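SalCYP truncation (Salinispora tropica, PDB 7ABB) is a truncated form of a protein of the cytochrome P450 family, with heme c bound in its model. Local coordinates at residues 10-15 and 37-42; 20-25 and 307-312. One frame throughout, in Å; residues are numbered along the deposited sequence.

Contact 1: 10-15 and 37-42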
loop_
_atom_site.group_PDB
_atom_site.type_symbol
_atom_site.label_atom_id
_atom_site.label_comp_id
_atom_site.label_asym_id
_atom_site.label_seq_id
_atom_site.Cartn_x
_atom_site.Cartn_y
_atom_site.Cartn_z
ATOM N N SER A 10 -23.680 -15.906 -11.716
ATOM C CA SER A 10 -23.006 -15.583 -10.460
ATOM C C SER A 10 -22.094 -16.716 -10.035
ATOM O O SER A 10 -22.283 -17.860 -10.432
ATOM C CB SER A 10 -24.013 -15.314 -9.350
ATOM O OG SER A 10 -24.729 -14.126 -9.615
ATOM N N VAL A 11 -21.097 -16.393 -9.224
ATOM C CA VAL A 11 -20.209 -17.395 -8.657
ATOM C C VAL A 11 -20.087 -17.153 -7.161
ATOM O O VAL A 11 -20.223 -16.024 -6.678
ATOM C CB VAL A 11 -18.824 -17.384 -9.332
ATOM C CG1 VAL A 11 -18.929 -17.936 -10.741
ATOM C CG2 VAL A 11 -18.240 -15.986 -9.345
ATOM N N GLU A 12 -19.834 -18.232 -6.421
ATOM C CA GLU A 12 -19.638 -18.135 -4.976
ATOM C C GLU A 12 -18.176 -17.776 -4.746
ATOM O O GLU A 12 -17.331 -18.631 -4.499
ATOM C CB GLU A 12 -20.023 -19.441 -4.293
ATOM C CG GLU A 12 -20.138 -19.365 -2.769
ATOM C CD GLU A 12 -21.386 -18.634 -2.299
ATOM O OE1 GLU A 12 -22.321 -18.462 -3.108
ATOM O OE2 GLU A 12 -21.430 -18.233 -1.116
ATOM N N PHE A 13 -17.877 -16.483 -4.848
ATOM C CA PHE A 13 -16.507 -15.978 -4.797
ATOM C C PHE A 13 -16.263 -15.201 -3.513
ATOM O O PHE A 13 -17.012 -14.276 -3.186
ATOM C CB PHE A 13 -16.217 -15.077 -5.999
ATOM C CG PHE A 13 -14.853 -14.425 -5.969
ATOM C CD1 PHE A 13 -13.719 -15.154 -6.246
ATOM C CD2 PHE A 13 -14.721 -13.072 -5.689
ATOM C CE1 PHE A 13 -12.478 -14.557 -6.233
ATOM C CE2 PHE A 13 -13.484 -12.459 -5.700
ATOM C CZ PHE A 13 -12.355 -13.210 -5.955
ATOM N N ASP A 14 -15.189 -15.560 -2.815
ATOM C CA ASP A 14 -14.774 -14.909 -1.579
ATOM C C ASP A 14 -13.776 -13.804 -1.915
ATOM O O ASP A 14 -12.734 -14.074 -2.515
ATOM C CB ASP A 14 -14.146 -15.959 -0.659
ATOM C CG ASP A 14 -13.641 -15.391 0.665
ATOM O OD1 ASP A 14 -13.482 -14.164 0.811
ATOM O OD2 ASP A 14 -13.390 -16.212 1.571
ATOM N N PHE A 15 -14.089 -12.560 -1.540
ATOM C CA PHE A 15 -13.201 -11.474 -1.949
ATOM C C PHE A 15 -11.867 -11.475 -1.201
ATOM O O PHE A 15 -10.973 -10.710 -1.577
ATOM C CB PHE A 15 -13.881 -10.111 -1.801
ATOM C CG PHE A 15 -14.373 -9.811 -0.415
ATOM C CD1 PHE A 15 -13.487 -9.591 0.620
ATOM C CD2 PHE A 15 -15.727 -9.714 -0.158
ATOM C CE1 PHE A 15 -13.937 -9.309 1.895
ATOM C CE2 PHE A 15 -16.183 -9.429 1.116
ATOM C CZ PHE A 15 -15.286 -9.227 2.141
ATOM N N SER A 37 -20.518 -12.006 -7.682
ATOM C CA SER A 37 -20.415 -12.984 -6.613
ATOM C C SER A 37 -21.708 -13.030 -5.816
ATOM O O SER A 37 -22.228 -11.989 -5.393
ATOM C CB SER A 37 -19.267 -12.660 -5.669
ATOM O OG SER A 37 -19.235 -13.636 -4.629
ATOM N N SER A 38 -22.198 -14.241 -5.581
ATOM C CA SER A 38 -23.382 -14.455 -4.767
ATOM C C SER A 38 -23.044 -14.656 -3.302
ATOM O O SER A 38 -23.945 -14.881 -2.492
ATOM C CB SER A 38 -24.152 -15.669 -5.285
ATOM O OG SER A 38 -23.287 -16.788 -5.398
ATOM N N ARG A 39 -21.776 -14.568 -2.938
ATOM C CA ARG A 39 -21.368 -14.866 -1.575
ATOM C C ARG A 39 -21.704 -13.715 -0.630
ATOM O O ARG A 39 -21.524 -12.540 -0.962
ATOM C CB ARG A 39 -19.871 -15.166 -1.534
ATOM C CG ARG A 39 -19.419 -15.836 -0.268
ATOM C CD ARG A 39 -18.077 -16.497 -0.463
ATOM N NE ARG A 39 -17.652 -17.198 0.744
ATOM C CZ ARG A 39 -17.082 -16.609 1.788
ATOM N NH1 ARG A 39 -16.861 -15.299 1.781
ATOM N NH2 ARG A 39 -16.732 -17.335 2.841
ATOM N N GLY A 40 -22.195 -14.070 0.555
ATOM C CA GLY A 40 -22.536 -13.058 1.544
ATOM C C GLY A 40 -23.724 -12.243 1.077
ATOM O O GLY A 40 -24.733 -12.784 0.607
ATOM N N ASP A 41 -23.607 -10.922 1.203
ATOM C CA ASP A 41 -24.618 -10.003 0.695
ATOM C C ASP A 41 -24.533 -9.810 -0.812
ATOM O O ASP A 41 -25.354 -9.074 -1.372
ATOM C CB ASP A 41 -24.487 -8.648 1.393
ATOM C CG ASP A 41 -24.746 -8.731 2.886
ATOM O OD1 ASP A 41 -25.528 -9.611 3.310
ATOM O OD2 ASP A 41 -24.171 -7.910 3.630
ATOM N N SER A 42 -23.559 -10.445 -1.466
ATOM C CA SER A 42 -23.354 -10.389 -2.909
ATOM C C SER A 42 -22.629 -9.106 -3.286
ATOM O O SER A 42 -22.662 -8.122 -2.537
ATOM C CB SER A 42 -24.676 -10.505 -3.673
ATOM O OG SER A 42 -25.287 -9.232 -3.842
HETATM O O HOH W 1 -16.702 -12.755 0.376
#
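Asp14 and Arg39 form a salt bridge by stacking. The carboxylate lies over one face of the guanidinium, the two planes only 7° apart. Asp14 OD2 is 3.6 Å from Arg39 NH1 but well out of the guanidinium plane, so this pair is held by charge, and no N-H points at the oxygen. Asp14 OD1 is held instead by the backbone N of Phe16. Arg39 reaches this place because its chain is extended from CG to NE. Its NH1 is met in plane by a water at 2.9 Å, which also accepts from Phe15 N. Glu12 crosses the same side chain nearer its base, with OE2 3.2 Å from Arg39 CG. The other oxygen of Glu12, OE1, accepts a hydrogen bond from Ser38 OG on the anti side, tilted 35° out of the carboxylate plane. Ser37 OG stands anti to its own backbone N (chi1 179°) and donates to Phe13 O at 2.7 Å, in the carbonyl plane and on a lone pair. The same OG accepts from Arg39 N and so closes an ST turn. Val11 O accepts from Ser38 N at 2.9 Å and also takes a CA-H...O contact from Ser37. Phe13 turns its ring to the interior, edge-to-face with Phe35. Val11 and Ser37 make a single beta bridge. It lays the N-terminal segment against the end of strand 34-37, an outermost strand of the mixed sheet, where the chain enters a type II' beta turn, Arg39 to Ser42, leading to strand 43-46 of a beta hairpin.

Contact 2: 20-25 and 307-312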
loop_
_atom_site.group_PDB
_atom_site.type_symbol
_atom_site.label_atom_id
_atom_site.label_comp_id
_atom_site.label_asym_id
_atom_site.label_seq_id
_atom_site.Cartn_x
_atom_site.Cartn_y
_atom_site.Cartn_z
ATOM N N GLN A 20 -4.098 -14.255 -7.783
ATOM C CA GLN A 20 -4.197 -15.320 -8.775
ATOM C C GLN A 20 -5.613 -15.855 -8.862
ATOM O O GLN A 20 -6.083 -16.231 -9.944
ATOM C CB GLN A 20 -3.234 -16.444 -8.416
ATOM C CG GLN A 20 -2.441 -16.990 -9.557
ATOM C CD GLN A 20 -1.441 -18.018 -9.073
ATOM O OE1 GLN A 20 -0.252 -17.730 -8.931
ATOM N NE2 GLN A 20 -1.929 -19.218 -8.786
ATOM N N ALA A 21 -6.300 -15.931 -7.726
ATOM C CA ALA A 21 -7.661 -16.438 -7.728
ATOM C C ALA A 21 -8.604 -15.433 -8.369
ATOM O O ALA A 21 -9.467 -15.811 -9.169
ATOM C CB ALA A 21 -8.103 -16.769 -6.309
ATOM N N TYR A 22 -8.453 -14.146 -8.043
ATOM C CA TYR A 22 -9.204 -13.131 -8.765
ATOM C C TYR A 22 -9.047 -13.309 -10.268
ATOM O O TYR A 22 -10.028 -13.265 -11.019
ATOM C CB TYR A 22 -8.744 -11.730 -8.362
ATOM C CG TYR A 22 -9.472 -11.138 -7.187
ATOM C CD1 TYR A 22 -9.119 -11.475 -5.881
ATOM C CD2 TYR A 22 -10.491 -10.232 -7.376
ATOM C CE1 TYR A 22 -9.773 -10.916 -4.800
ATOM C CE2 TYR A 22 -11.156 -9.666 -6.301
ATOM C CZ TYR A 22 -10.789 -10.017 -5.018
ATOM O OH TYR A 22 -11.465 -9.444 -3.958
ATOM N N ARG A 23 -7.810 -13.507 -10.729
ATOM C CA ARG A 23 -7.566 -13.564 -12.163
ATOM C C ARG A 23 -8.149 -14.831 -12.776
ATOM O O ARG A 23 -8.719 -14.780 -13.869
ATOM C CB ARG A 23 -6.075 -13.455 -12.464
ATOM C CG ARG A 23 -5.567 -12.031 -12.245
ATOM C CD ARG A 23 -4.158 -11.791 -12.753
ATOM N NE ARG A 23 -3.130 -12.435 -11.932
ATOM C CZ ARG A 23 -2.491 -11.867 -10.906
ATOM N NH1 ARG A 23 -2.793 -10.625 -10.527
ATOM N NH2 ARG A 23 -1.565 -12.569 -10.250
ATOM N N ARG A 24 -8.067 -15.962 -12.068
ATOM C CA ARG A 24 -8.645 -17.205 -12.586
ATOM C C ARG A 24 -10.161 -17.106 -12.677
ATOM O O ARG A 24 -10.764 -17.529 -13.670
ATOM C CB ARG A 24 -8.272 -18.382 -11.702
ATOM C CG ARG A 24 -8.764 -19.734 -12.240
ATOM C CD ARG A 24 -8.640 -20.844 -11.196
ATOM N NE ARG A 24 -9.504 -20.598 -10.041
ATOM C CZ ARG A 24 -10.793 -20.925 -9.977
ATOM N NH1 ARG A 24 -11.393 -21.524 -11.002
ATOM N NH2 ARG A 24 -11.488 -20.651 -8.880
ATOM N N VAL A 25 -10.798 -16.579 -11.632
ATOM C CA VAL A 25 -12.251 -16.476 -11.636
ATOM C C VAL A 25 -12.693 -15.534 -12.744
ATOM O O VAL A 25 -13.672 -15.798 -13.450
ATOM C CB VAL A 25 -12.769 -16.026 -10.257
ATOM C CG1 VAL A 25 -14.274 -15.713 -10.326
ATOM C CG2 VAL A 25 -12.537 -17.102 -9.239
ATOM N N LEU A 307 -7.120 -4.230 -7.970
ATOM C CA LEU A 307 -5.953 -3.805 -8.723
ATOM C C LEU A 307 -5.251 -4.997 -9.385
ATOM O O LEU A 307 -4.562 -4.819 -10.395
ATOM C CB LEU A 307 -4.990 -3.054 -7.790
ATOM C CG LEU A 307 -5.618 -1.862 -7.045
ATOM C CD1 LEU A 307 -4.524 -1.151 -6.252
ATOM C CD2 LEU A 307 -6.310 -0.913 -8.021
ATOM N N ALA A 308 -5.410 -6.201 -8.828
ATOM C CA ALA A 308 -4.877 -7.429 -9.427
ATOM C C ALA A 308 -5.516 -7.734 -10.771
ATOM O O ALA A 308 -4.945 -8.492 -11.557
ATOM C CB ALA A 308 -5.091 -8.617 -8.494
ATOM N N LEU A 309 -6.707 -7.204 -11.028
ATOM C CA LEU A 309 -7.291 -7.325 -12.357
ATOM C C LEU A 309 -6.971 -6.107 -13.226
ATOM O O LEU A 309 -6.563 -6.285 -14.384
ATOM C CB LEU A 309 -8.812 -7.549 -12.256
ATOM C CG LEU A 309 -9.235 -8.821 -11.513
ATOM C CD1 LEU A 309 -10.741 -9.020 -11.592
ATOM C CD2 LEU A 309 -8.539 -10.043 -12.023
ATOM N N ALA A 310 -7.146 -4.887 -12.710
ATOM C CA ALA A 310 -6.849 -3.692 -13.496
ATOM C C ALA A 310 -5.441 -3.754 -14.072
ATOM O O ALA A 310 -5.220 -3.493 -15.258
ATOM C CB ALA A 310 -7.025 -2.429 -12.634
ATOM N N ASN A 311 -4.463 -4.123 -13.233
ATOM C CA ASN A 311 -3.059 -4.035 -13.623
ATOM C C ASN A 311 -2.590 -5.241 -14.416
ATOM O O ASN A 311 -1.414 -5.293 -14.821
ATOM C CB ASN A 311 -2.188 -3.854 -12.372
ATOM C CG ASN A 311 -2.210 -2.427 -11.855
ATOM O OD1 ASN A 311 -2.589 -1.500 -12.567
ATOM N ND2 ASN A 311 -1.754 -2.224 -10.615
ATOM N N TYR A 312 -3.472 -6.224 -14.642
ATOM C CA TYR A 312 -3.201 -7.374 -15.487
ATOM C C TYR A 312 -4.113 -7.447 -16.706
ATOM O O TYR A 312 -4.152 -8.480 -17.370
ATOM C CB TYR A 312 -3.336 -8.669 -14.680
ATOM C CG TYR A 312 -2.150 -9.011 -13.807
ATOM C CD1 TYR A 312 -1.784 -8.201 -12.730
ATOM C CD2 TYR A 312 -1.434 -10.162 -14.040
ATOM C CE1 TYR A 312 -0.689 -8.554 -11.931
ATOM C CE2 TYR A 312 -0.355 -10.516 -13.250
ATOM C CZ TYR A 312 -0.006 -9.683 -12.198
ATOM O OH TYR A 312 1.079 -10.108 -11.455
#
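Arg23 runs from helix 19-29 onto the ring of Tyr312, beside the short helix 307-310. From CB, CG leaves beside the backbone N. CG meets Leu309 CD2 at 3.6 Å, and the two side chains lie alongside, pointing opposite ways. CD sits 3.4 Å from Tyr312 CD2. The chain bends at chi3 (-72°), which places NE close to Tyr312 CD2 and CE2. CZ then stands over the ring face, 3.6 Å from the ring centroid of Tyr312. The guanidinium and ring planes are 10° apart, a parallel cation-pi stack. NH1 has two roles. It lies over the ring of Tyr312, and it donates to Ala308 O at 3.2 Å with an N-H...O angle of 161°. That oxygen lies in the guanidinium plane, so edge and face of the group are used together and its rotation is fixed. Arg23 NH2 lies nearest Tyr312 OH and CZ, and that hydroxyl has its hydrogen-bond partner in Val278 O. Arg277 makes a further cation-pi contact with Tyr312. Beside Arg23, Tyr22 CB packs on Leu309 CD2 at 4.0 Å, and Leu309 CD1 lies at the edge of the Tyr22 ring. Tyr22 and Leu309 also both touch Val45 of strand 43-46. This buried contact joins the N-terminal helix to the short helix after strand 302-304, within the cytochrome P450 fold.

Contact 1 and contact 2 have centres about 16 Å apart and touch directly. Both use the N-terminal region: 10-15 lies in the loop before helix 19-29, and 20-25 lies on that helix. Tyr22 bridges the two. Its OH is 2.7 Å from Phe15 O, a probable hydrogen bond, and its CE1 is 3.6 Å from Phe13 CZ. Val25 adds packing, with CG2 3.8 Å from Phe13 CD1. Contact 2 reaches the heme pocket. Leu307, in its second segment, belongs to the heme c pocket and touches the ligand, while the side chain of Ala308 is about 11 Å from it. Contact 1 is more peripheral: its centre is about 25 Å from the centre of the chain, against about 17 Å for that of contact 2.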